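Local coordinates for endo-beta-mannanase (Opitutaceae bacterium TAV5, PDB 7BOB), which acts as a family 5 exo-beta-1,4-mannosidase, probably releasing mannose from the chain ends of beta-1,4-mannans and manno-oligosaccharides, at residues N23-S28 against L315-K320; E32-W37 against V57-R62; I285-A290 against E335-L340. One frame throughout, in Å; residues are numbered along the deposited sequence.

Contact 1. Residues N23-S28 against L315-K320; sequences NYWPAS and LWWCFK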
loop_
_atom_site.group_PDB
_atom_site.type_symbol
_atom_site.label_atom_id
_atom_site.label_comp_id
_atom_site.label_asym_id
_atom_site.label_seq_id
_atom_site.Cartn_x
_atom_site.Cartn_y
_atom_site.Cartn_z
ATOM N N ASN A 23 27.456 -10.263 22.678
ATOM C CA ASN A 23 27.689 -9.039 21.928
ATOM C C ASN A 23 28.004 -7.913 22.909
ATOM O O ASN A 23 27.427 -7.853 24.001
ATOM C CB ASN A 23 26.455 -8.700 21.085
ATOM C CG ASN A 23 26.131 -9.783 20.068
ATOM O OD1 ASN A 23 26.558 -9.715 18.911
ATOM N ND2 ASN A 23 25.364 -10.796 20.495
ATOM N N TYR A 24 28.904 -6.995 22.516
ATOM C CA TYR A 24 29.477 -6.066 23.490
ATOM C C TYR A 24 29.464 -4.615 23.052
ATOM O O TYR A 24 29.957 -4.284 21.969
ATOM C CB TYR A 24 30.929 -6.415 23.826
ATOM C CG TYR A 24 31.502 -5.467 24.847
ATOM C CD1 TYR A 24 31.077 -5.498 26.172
ATOM C CD2 TYR A 24 32.454 -4.531 24.489
ATOM C CE1 TYR A 24 31.595 -4.635 27.112
ATOM C CE2 TYR A 24 32.982 -3.661 25.418
ATOM C CZ TYR A 24 32.553 -3.714 26.725
ATOM O OH TYR A 24 33.103 -2.830 27.629
ATOM N N TRP A 25 28.968 -3.752 23.946
ATOM C CA TRP A 25 29.260 -2.315 24.019
ATOM C C TRP A 25 29.482 -1.993 25.494
ATOM O O TRP A 25 28.795 -2.555 26.352
ATOM C CB TRP A 25 28.134 -1.414 23.491
ATOM C CG TRP A 25 27.880 -1.445 22.025
ATOM C CD1 TRP A 25 26.776 -1.963 21.403
ATOM C CD2 TRP A 25 28.700 -0.895 20.990
ATOM N NE1 TRP A 25 26.873 -1.794 20.045
ATOM C CE2 TRP A 25 28.043 -1.139 19.762
ATOM C CE3 TRP A 25 29.931 -0.235 20.978
ATOM C CZ2 TRP A 25 28.571 -0.743 18.537
ATOM C CZ3 TRP A 25 30.458 0.170 19.747
ATOM C CH2 TRP A 25 29.776 -0.086 18.548
ATOM N N PRO A 26 30.405 -1.092 25.827
ATOM C CA PRO A 26 30.537 -0.678 27.232
ATOM C C PRO A 26 29.255 -0.044 27.750
ATOM O O PRO A 26 28.506 0.586 27.003
ATOM C CB PRO A 26 31.676 0.352 27.198
ATOM C CG PRO A 26 32.308 0.198 25.857
ATOM C CD PRO A 26 31.245 -0.279 24.938
ATOM N N ALA A 27 29.017 -0.206 29.056
ATOM C CA ALA A 27 27.858 0.416 29.691
ATOM C C ALA A 27 27.864 1.938 29.551
ATOM O O ALA A 27 26.810 2.555 29.333
ATOM C CB ALA A 27 27.816 0.059 31.170
ATOM N N SER A 28 29.032 2.566 29.729
ATOM C CA SER A 28 29.065 4.012 29.917
ATOM C C SER A 28 28.858 4.789 28.622
ATOM O O SER A 28 28.436 5.948 28.679
ATOM C CB SER A 28 30.388 4.434 30.546
ATOM O OG SER A 28 31.446 4.184 29.644
ATOM N N LEU A 315 25.526 -16.420 21.362
ATOM C CA LEU A 315 26.007 -15.111 21.790
ATOM C C LEU A 315 24.824 -14.271 22.245
ATOM O O LEU A 315 23.910 -13.996 21.459
ATOM C CB LEU A 315 26.768 -14.396 20.666
ATOM C CG LEU A 315 27.967 -15.148 20.082
ATOM C CD1 LEU A 315 28.597 -14.339 18.967
ATOM C CD2 LEU A 315 28.976 -15.437 21.178
ATOM N N TRP A 316 24.849 -13.866 23.504
ATOM C CA TRP A 316 23.766 -13.105 24.092
ATOM C C TRP A 316 23.810 -11.640 23.648
ATOM O O TRP A 316 24.879 -11.083 23.379
ATOM C CB TRP A 316 23.860 -13.221 25.608
ATOM C CG TRP A 316 23.042 -12.253 26.361
ATOM C CD1 TRP A 316 23.405 -10.997 26.756
ATOM C CD2 TRP A 316 21.721 -12.466 26.853
ATOM N NE1 TRP A 316 22.389 -10.418 27.468
ATOM C CE2 TRP A 316 21.338 -11.298 27.536
ATOM C CE3 TRP A 316 20.830 -13.541 26.794
ATOM C CZ2 TRP A 316 20.085 -11.160 28.136
ATOM C CZ3 TRP A 316 19.588 -13.407 27.397
ATOM C CH2 TRP A 316 19.233 -12.229 28.068
ATOM N N TRP A 317 22.628 -11.015 23.575
ATOM C CA TRP A 317 22.502 -9.570 23.369
ATOM C C TRP A 317 21.860 -8.942 24.601
ATOM O O TRP A 317 20.717 -9.257 24.920
ATOM C CB TRP A 317 21.650 -9.211 22.130
ATOM C CG TRP A 317 21.816 -7.740 21.892
ATOM C CD1 TRP A 317 21.258 -6.716 22.618
ATOM C CD2 TRP A 317 22.703 -7.127 20.950
ATOM N NE1 TRP A 317 21.736 -5.499 22.165
ATOM C CE2 TRP A 317 22.619 -5.723 21.141
ATOM C CE3 TRP A 317 23.536 -7.622 19.942
ATOM C CZ2 TRP A 317 23.359 -4.817 20.379
ATOM C CZ3 TRP A 317 24.283 -6.709 19.180
ATOM C CH2 TRP A 317 24.186 -5.331 19.410
ATOM N N CYS A 318 22.559 -8.024 25.267
ATOM C CA CYS A 318 23.974 -7.726 25.067
ATOM C C CYS A 318 24.630 -7.787 26.472
ATOM O O CYS A 318 23.947 -8.068 27.473
ATOM C CB CYS A 318 24.154 -6.355 24.395
ATOM S SG CYS A 318 23.511 -5.019 25.426
ATOM N N PHE A 319 25.938 -7.538 26.569
ATOM C CA PHE A 319 26.640 -7.922 27.792
ATOM C C PHE A 319 26.196 -7.085 28.986
ATOM O O PHE A 319 25.889 -7.631 30.050
ATOM C CB PHE A 319 28.149 -7.820 27.606
ATOM C CG PHE A 319 28.937 -8.375 28.778
ATOM C CD1 PHE A 319 28.688 -9.664 29.255
ATOM C CD2 PHE A 319 29.893 -7.606 29.415
ATOM C CE1 PHE A 319 29.405 -10.182 30.350
ATOM C CE2 PHE A 319 30.626 -8.101 30.499
ATOM C CZ PHE A 319 30.378 -9.399 30.972
ATOM N N LYS A 320 26.161 -5.761 28.831
ATOM C CA LYS A 320 25.911 -4.821 29.918
ATOM C C LYS A 320 24.624 -4.052 29.671
ATOM O O LYS A 320 24.217 -3.850 28.522
ATOM C CB LYS A 320 27.046 -3.791 30.049
ATOM C CG LYS A 320 28.387 -4.362 30.552
ATOM C CD LYS A 320 28.290 -4.809 31.999
ATOM C CE LYS A 320 28.617 -3.682 32.966
ATOM N NZ LYS A 320 30.080 -3.549 33.183
HETATM O O HOH W 1 26.915 -4.477 26.312
HETATM O O HOH W 2 30.559 -1.556 30.793
#

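Contact 2. Residues E32-W37 against V57-R62; sequences EMWQAW and VRFFVR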
loop_
_atom_site.group_PDB
_atom_site.type_symbol
_atom_site.label_atom_id
_atom_site.label_comp_id
_atom_site.label_asym_id
_atom_site.label_seq_id
_atom_site.Cartn_x
_atom_site.Cartn_y
_atom_site.Cartn_z
ATOM N N GLU A 32 29.151 4.612 21.169
ATOM C CA GLU A 32 30.236 5.576 21.022
ATOM C C GLU A 32 31.578 5.028 21.517
ATOM O O GLU A 32 32.499 5.816 21.741
ATOM C CB GLU A 32 29.893 6.885 21.759
ATOM C CG GLU A 32 28.636 7.642 21.200
ATOM C CD GLU A 32 28.740 7.921 19.694
ATOM O OE1 GLU A 32 29.816 8.393 19.273
ATOM O OE2 GLU A 32 27.759 7.673 18.926
ATOM N N MET A 33 31.702 3.701 21.664
ATOM C CA MET A 33 32.871 3.090 22.307
ATOM C C MET A 33 34.191 3.546 21.691
ATOM O O MET A 33 35.146 3.838 22.415
ATOM C CB MET A 33 32.781 1.569 22.225
ATOM C CG MET A 33 34.016 0.865 22.752
ATOM S SD MET A 33 33.953 -0.929 22.519
ATOM C CE MET A 33 34.075 -1.028 20.728
ATOM N N TRP A 34 34.280 3.568 20.360
ATOM C CA TRP A 34 35.536 3.911 19.708
ATOM C C TRP A 34 35.948 5.348 19.990
ATOM O O TRP A 34 37.154 5.642 20.060
ATOM C CB TRP A 34 35.435 3.665 18.207
ATOM C CG TRP A 34 35.180 2.219 17.902
ATOM C CD1 TRP A 34 34.015 1.670 17.429
ATOM C CD2 TRP A 34 36.101 1.126 18.068
ATOM N NE1 TRP A 34 34.161 0.308 17.281
ATOM C CE2 TRP A 34 35.429 -0.052 17.665
ATOM C CE3 TRP A 34 37.432 1.031 18.509
ATOM C CZ2 TRP A 34 36.039 -1.317 17.699
ATOM C CZ3 TRP A 34 38.041 -0.220 18.540
ATOM C CH2 TRP A 34 37.345 -1.380 18.137
ATOM N N GLN A 35 34.976 6.249 20.173
ATOM C CA GLN A 35 35.296 7.652 20.466
ATOM C C GLN A 35 35.592 7.858 21.947
ATOM O O GLN A 35 36.535 8.566 22.303
ATOM C CB GLN A 35 34.135 8.563 20.047
ATOM C CG GLN A 35 33.748 8.494 18.575
ATOM C CD GLN A 35 34.820 9.102 17.669
ATOM O OE1 GLN A 35 35.647 9.910 18.108
ATOM N NE2 GLN A 35 34.779 8.742 16.387
ATOM N N ALA A 36 34.796 7.250 22.830
ATOM C CA ALA A 36 34.976 7.500 24.253
ATOM C C ALA A 36 36.127 6.684 24.849
ATOM O O ALA A 36 36.748 7.126 25.821
ATOM C CB ALA A 36 33.670 7.211 24.999
ATOM N N TRP A 37 36.423 5.512 24.269
ATOM C CA TRP A 37 37.412 4.521 24.697
ATOM C C TRP A 37 37.659 4.499 26.206
ATOM O O TRP A 37 38.700 4.980 26.665
ATOM C CB TRP A 37 38.737 4.748 23.964
ATOM C CG TRP A 37 39.599 3.495 23.935
ATOM C CD1 TRP A 37 40.849 3.343 24.467
ATOM C CD2 TRP A 37 39.254 2.224 23.355
ATOM N NE1 TRP A 37 41.310 2.062 24.239
ATOM C CE2 TRP A 37 40.350 1.363 23.550
ATOM C CE3 TRP A 37 38.139 1.745 22.663
ATOM C CZ2 TRP A 37 40.350 0.041 23.100
ATOM C CZ3 TRP A 37 38.137 0.435 22.214
ATOM C CH2 TRP A 37 39.227 -0.401 22.435
ATOM N N VAL A 57 33.704 -13.016 21.899
ATOM C CA VAL A 57 33.055 -11.729 22.099
ATOM C C VAL A 57 32.840 -11.129 20.721
ATOM O O VAL A 57 33.784 -11.040 19.925
ATOM C CB VAL A 57 33.856 -10.779 23.013
ATOM C CG1 VAL A 57 35.298 -10.526 22.491
ATOM C CG2 VAL A 57 33.082 -9.450 23.242
ATOM N N ARG A 58 31.586 -10.783 20.413
ATOM C CA ARG A 58 31.253 -10.089 19.178
ATOM C C ARG A 58 31.259 -8.587 19.435
ATOM O O ARG A 58 30.630 -8.107 20.387
ATOM C CB ARG A 58 29.887 -10.523 18.652
ATOM C CG ARG A 58 29.466 -9.811 17.370
ATOM C CD ARG A 58 28.326 -10.538 16.703
ATOM N NE ARG A 58 27.879 -9.927 15.453
ATOM C CZ ARG A 58 26.647 -9.435 15.244
ATOM N NH1 ARG A 58 25.732 -9.430 16.214
ATOM N NH2 ARG A 58 26.327 -8.943 14.059
ATOM N N PHE A 59 31.978 -7.848 18.600
ATOM C CA PHE A 59 31.993 -6.406 18.735
ATOM C C PHE A 59 32.013 -5.777 17.345
ATOM O O PHE A 59 32.238 -6.449 16.333
ATOM C CB PHE A 59 33.163 -5.945 19.618
ATOM C CG PHE A 59 34.525 -6.192 19.030
ATOM C CD1 PHE A 59 35.348 -7.183 19.546
ATOM C CD2 PHE A 59 35.015 -5.402 18.000
ATOM C CE1 PHE A 59 36.609 -7.405 19.033
ATOM C CE2 PHE A 59 36.296 -5.624 17.476
ATOM C CZ PHE A 59 37.079 -6.628 17.988
ATOM N N PHE A 60 31.791 -4.471 17.296
ATOM C CA PHE A 60 31.401 -3.820 16.057
ATOM C C PHE A 60 32.385 -2.723 15.691
ATOM O O PHE A 60 32.619 -1.794 16.473
ATOM C CB PHE A 60 29.976 -3.294 16.202
ATOM C CG PHE A 60 29.064 -4.320 16.757
ATOM C CD1 PHE A 60 28.586 -5.337 15.950
ATOM C CD2 PHE A 60 28.771 -4.348 18.114
ATOM C CE1 PHE A 60 27.753 -6.337 16.472
ATOM C CE2 PHE A 60 27.964 -5.330 18.639
ATOM C CZ PHE A 60 27.459 -6.332 17.818
ATOM N N VAL A 61 32.964 -2.847 14.501
ATOM C CA VAL A 61 33.862 -1.838 13.955
ATOM C C VAL A 61 32.975 -0.795 13.286
ATOM O O VAL A 61 32.540 -0.973 12.144
ATOM C CB VAL A 61 34.875 -2.480 12.990
ATOM C CG1 VAL A 61 35.871 -1.461 12.466
ATOM C CG2 VAL A 61 35.619 -3.623 13.700
ATOM N N ARG A 62 32.631 0.263 14.015
ATOM C CA ARG A 62 31.684 1.246 13.496
ATOM C C ARG A 62 32.373 2.082 12.415
ATOM O O ARG A 62 33.290 2.865 12.707
ATOM C CB ARG A 62 31.132 2.116 14.621
ATOM C CG ARG A 62 29.827 2.788 14.239
ATOM C CD ARG A 62 29.197 3.549 15.404
ATOM N NE ARG A 62 30.045 4.644 15.869
ATOM C CZ ARG A 62 29.604 5.655 16.607
ATOM N NH1 ARG A 62 28.324 5.717 16.955
ATOM N NH2 ARG A 62 30.429 6.616 16.982
#

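Contact 3. Residues I285-A290 against E335-L340; sequences ILTSRA and ESELGL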
loop_
_atom_site.group_PDB
_atom_site.type_symbol
_atom_site.label_atom_id
_atom_site.label_comp_id
_atom_site.label_asym_id
_atom_site.label_seq_id
_atom_site.Cartn_x
_atom_site.Cartn_y
_atom_site.Cartn_z
ATOM N N ILE A 285 15.165 -9.439 26.086
ATOM C CA ILE A 285 14.680 -8.061 25.981
ATOM C C ILE A 285 14.176 -7.587 27.338
ATOM O O ILE A 285 14.677 -6.606 27.896
ATOM C CB ILE A 285 13.584 -7.895 24.900
ATOM C CG1 ILE A 285 14.124 -8.296 23.524
ATOM C CG2 ILE A 285 13.059 -6.431 24.892
ATOM C CD1 ILE A 285 15.300 -7.402 23.052
ATOM N N LEU A 286 13.152 -8.238 27.867
ATOM C CA LEU A 286 12.781 -7.978 29.250
ATOM C C LEU A 286 13.830 -8.632 30.132
ATOM O O LEU A 286 14.132 -9.823 29.960
ATOM C CB LEU A 286 11.387 -8.524 29.549
ATOM C CG LEU A 286 10.306 -8.169 28.521
ATOM C CD1 LEU A 286 9.018 -8.931 28.828
ATOM C CD2 LEU A 286 10.040 -6.642 28.444
ATOM N N THR A 287 14.445 -7.847 31.027
ATOM C CA THR A 287 15.439 -8.429 31.926
ATOM C C THR A 287 15.306 -7.909 33.356
ATOM O O THR A 287 16.249 -8.052 34.143
ATOM C CB THR A 287 16.882 -8.162 31.444
ATOM O OG1 THR A 287 17.160 -6.768 31.544
ATOM C CG2 THR A 287 17.122 -8.629 30.000
ATOM N N SER A 288 14.172 -7.315 33.719
ATOM C CA SER A 288 14.012 -6.756 35.054
ATOM C C SER A 288 13.820 -7.870 36.088
ATOM O O SER A 288 13.670 -9.049 35.757
ATOM C CB SER A 288 12.837 -5.769 35.093
ATOM O OG SER A 288 11.583 -6.434 35.246
ATOM N N ARG A 289 13.875 -7.474 37.363
ATOM C CA ARG A 289 13.680 -8.417 38.456
ATOM C C ARG A 289 12.319 -9.092 38.346
ATOM O O ARG A 289 12.209 -10.312 38.502
ATOM C CB ARG A 289 13.824 -7.690 39.795
ATOM C CG ARG A 289 13.787 -8.583 41.017
ATOM C CD ARG A 289 12.943 -7.973 42.143
ATOM N NE ARG A 289 12.521 -8.994 43.111
ATOM C CZ ARG A 289 11.394 -9.705 43.033
ATOM N NH1 ARG A 289 10.542 -9.522 42.024
ATOM N NH2 ARG A 289 11.120 -10.610 43.976
ATOM N N ALA A 290 11.280 -8.319 38.013
ATOM C CA ALA A 290 9.945 -8.892 37.878
ATOM C C ALA A 290 9.889 -9.960 36.793
ATOM O O ALA A 290 9.104 -10.903 36.895
ATOM C CB ALA A 290 8.931 -7.789 37.593
ATOM N N GLU A 335 16.557 -0.527 24.768
ATOM C CA GLU A 335 17.923 -0.921 24.453
ATOM C C GLU A 335 18.872 -0.663 25.618
ATOM O O GLU A 335 19.970 -1.228 25.638
ATOM C CB GLU A 335 18.428 -0.192 23.197
ATOM C CG GLU A 335 17.686 -0.534 21.908
ATOM C CD GLU A 335 18.215 -1.779 21.174
ATOM O OE1 GLU A 335 19.206 -2.436 21.627
ATOM O OE2 GLU A 335 17.628 -2.080 20.103
ATOM N N SER A 336 18.472 0.158 26.595
ATOM C CA SER A 336 19.346 0.490 27.712
ATOM C C SER A 336 19.406 -0.596 28.777
ATOM O O SER A 336 20.205 -0.465 29.716
ATOM C CB SER A 336 18.902 1.804 28.370
ATOM O OG SER A 336 17.790 1.595 29.229
ATOM N N GLU A 337 18.590 -1.647 28.668
ATOM C CA GLU A 337 18.432 -2.630 29.745
ATOM C C GLU A 337 18.394 -4.050 29.183
ATOM O O GLU A 337 17.546 -4.870 29.539
ATOM C CB GLU A 337 17.175 -2.342 30.568
ATOM C CG GLU A 337 17.254 -2.937 31.972
ATOM C CD GLU A 337 16.010 -2.682 32.807
ATOM O OE1 GLU A 337 15.363 -1.632 32.617
ATOM O OE2 GLU A 337 15.685 -3.534 33.666
ATOM N N LEU A 338 19.324 -4.357 28.286
ATOM C CA LEU A 338 19.438 -5.690 27.714
ATOM C C LEU A 338 20.623 -6.470 28.285
ATOM O O LEU A 338 20.945 -7.554 27.777
ATOM C CB LEU A 338 19.551 -5.577 26.196
ATOM C CG LEU A 338 18.380 -4.769 25.592
ATOM C CD1 LEU A 338 18.508 -4.672 24.089
ATOM C CD2 LEU A 338 17.027 -5.411 25.989
ATOM N N GLY A 339 21.298 -5.930 29.298
ATOM C CA GLY A 339 22.520 -6.560 29.778
ATOM C C GLY A 339 22.265 -7.948 30.348
ATOM O O GLY A 339 21.226 -8.216 30.963
ATOM N N LEU A 340 23.211 -8.852 30.101
ATOM C CA LEU A 340 23.283 -10.067 30.895
ATOM C C LEU A 340 23.668 -9.747 32.330
ATOM O O LEU A 340 23.306 -10.488 33.257
ATOM C CB LEU A 340 24.283 -11.043 30.271
ATOM C CG LEU A 340 24.675 -12.252 31.133
ATOM C CD1 LEU A 340 23.563 -13.335 31.137
ATOM C CD2 LEU A 340 26.022 -12.822 30.701
#

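Contact 1. Residues N23-S28 against L315-K320
Three hydrogen bonds, all made by Asn23 at the end of strand 20-23, reach the end of strand 311-316 and the loop that follows it, strands one and eight of a (beta/alpha)8 barrel. Asn23 N gives a nearly axial bond to Trp316 O (2.8 Å). The same oxygen is gripped by Asn23 ND2 at 2.9 Å, which comes from above the carbonyl plane, 63° out of it. Coming back, Phe319 N donates to Asn23 O (3.0 Å). With CG anti to its carbonyl carbon, the Asn23 amide reaches two further strands: OD1 takes a bond from Arg58 of strand 56-62, and ND2 also donates to Gln280 O of strand 277-282.

Van der Waals contacts accompany these bonds. Asn23 CB sits 3.3 Å from Trp317 CE3, and the amide plane is tilted 35° from the indole. Cys318 CB lies over one face of that indole, beyond a cis peptide bond. Phe319 CB meets the edge of the Tyr24 ring, 4.0 Å from CD1.

Water carries the bonding onward. One molecule donates to Trp25 O and accepts from Lys320 N; a second accepts from Ala27 N and from Lys320 NZ at 3.1 Å. The lysine chain, bent at chi2, chi3 and chi4, ends in a salt bridge to Asp45, which also binds Tyr24 OH.

A cis bond after a tryptophan at the end of strand eight is a hallmark of this family, in which that tryptophan typically lines the substrate site. Here the buried Asn23 amide ties four strands together, fixing its own rotation and probably the position of Arg58.

Contact 2. Residues E32-W37 against V57-R62
The short helix 33-36 stands beside the C-terminal end of strand 56-62, the nearest alpha carbons being those of Trp34 and Arg62, 7.8 Å apart. Trp34, its CG anti to the carbonyl carbon, swings the indole onto the strand. NE1 donates to Phe60 O at 2.7 Å with an N-H...O angle of 162°, and the bond lies in both the ring plane and the carbonyl plane. Further along the same ring edge, CZ2 touches Phe59 CD2 (4.2 Å). Met33 CE lies over one face of the indole, 3.4 Å above its plane, and Phe66 adds an edge-to-face contact. In the (beta/alpha)8 barrel this helix belongs to the loop that links the first strand to helix 39-51, so the indole fastens an excursion of that loop to strand two. The second link between helix and strand is ionic. Glu32, the N-cap residue, is held end-on by Arg62: NH1 to OE2 at 2.8 Å and NH2 to OE1 at 3.0 Å. Both oxygens are met from above the carboxylate plane, which is turned 65° from the guanidinium. Arg62 is bent at chi3, and Glu32 CA lies over one face of its guanidinium, while NE pairs with Asp65, the residue that also binds Gln35 NE2.

Contact 3. Residues I285-A290 against E335-L340
Two loops at the C-terminal mouth of the (beta/alpha)8 barrel meet here, those following strands 277-282 and 311-316. Thr287 makes the polar link: OG1, set between its own backbone N and carbonyl carbon (chi1 67°), donates to Glu337 O at 2.8 Å, approaching 41° out of the carbonyl plane. Lys348 NZ bonds to the same hydroxyl oxygen and to Gly339 O, so an ammonium group bridges the two loops. The methyl CG2 of Thr287 is 3.8 Å from Glu337 O, the oxygen its hydroxyl binds. Elsewhere in the contact, Leu338 CD2 presses against the backbone of Ile285, 3.3 Å from Ile285 O and 3.5 Å from Ile285 CA. The two side chains run alongside each other, with Ile285 CD1 3.9 Å from Leu338 CD2. These loops also form part of a subunit interface of the homotrimer: Ser288 OG bonds to Glu491 of a second subunit, and Glu337 packs on Gln482 of that subunit. The Glu337 chain, CG anti to N and extended beyond it, brings OE2 to 3.9 Å from Ser288 CB, a distance of van der Waals contact. Leu338 also rests on Trp317.

Overall arrangement
All three contacts lie at the C-terminal end of the (beta/alpha)8 barrel, where family 5 enzymes place their active site. Contact 1 is central, its centre 11 Å from those of both contact 2 and contact 3, which are 21 Å apart and about 10 Å at their nearest atoms. Along the chain contact 2 is nested within the loop closed by contact 1, whereas the segments of contacts 1 and 3 alternate. Contact 2 joins contact 1 through strand 56-62, with Arg58 of that strand also paired to Glu281; contact 3 joins it through backbone bonds of Cys318 with Leu338 and Leu340. Contact 3 also meets a second subunit, so this side of the barrel mouth is linked to the trimer interface.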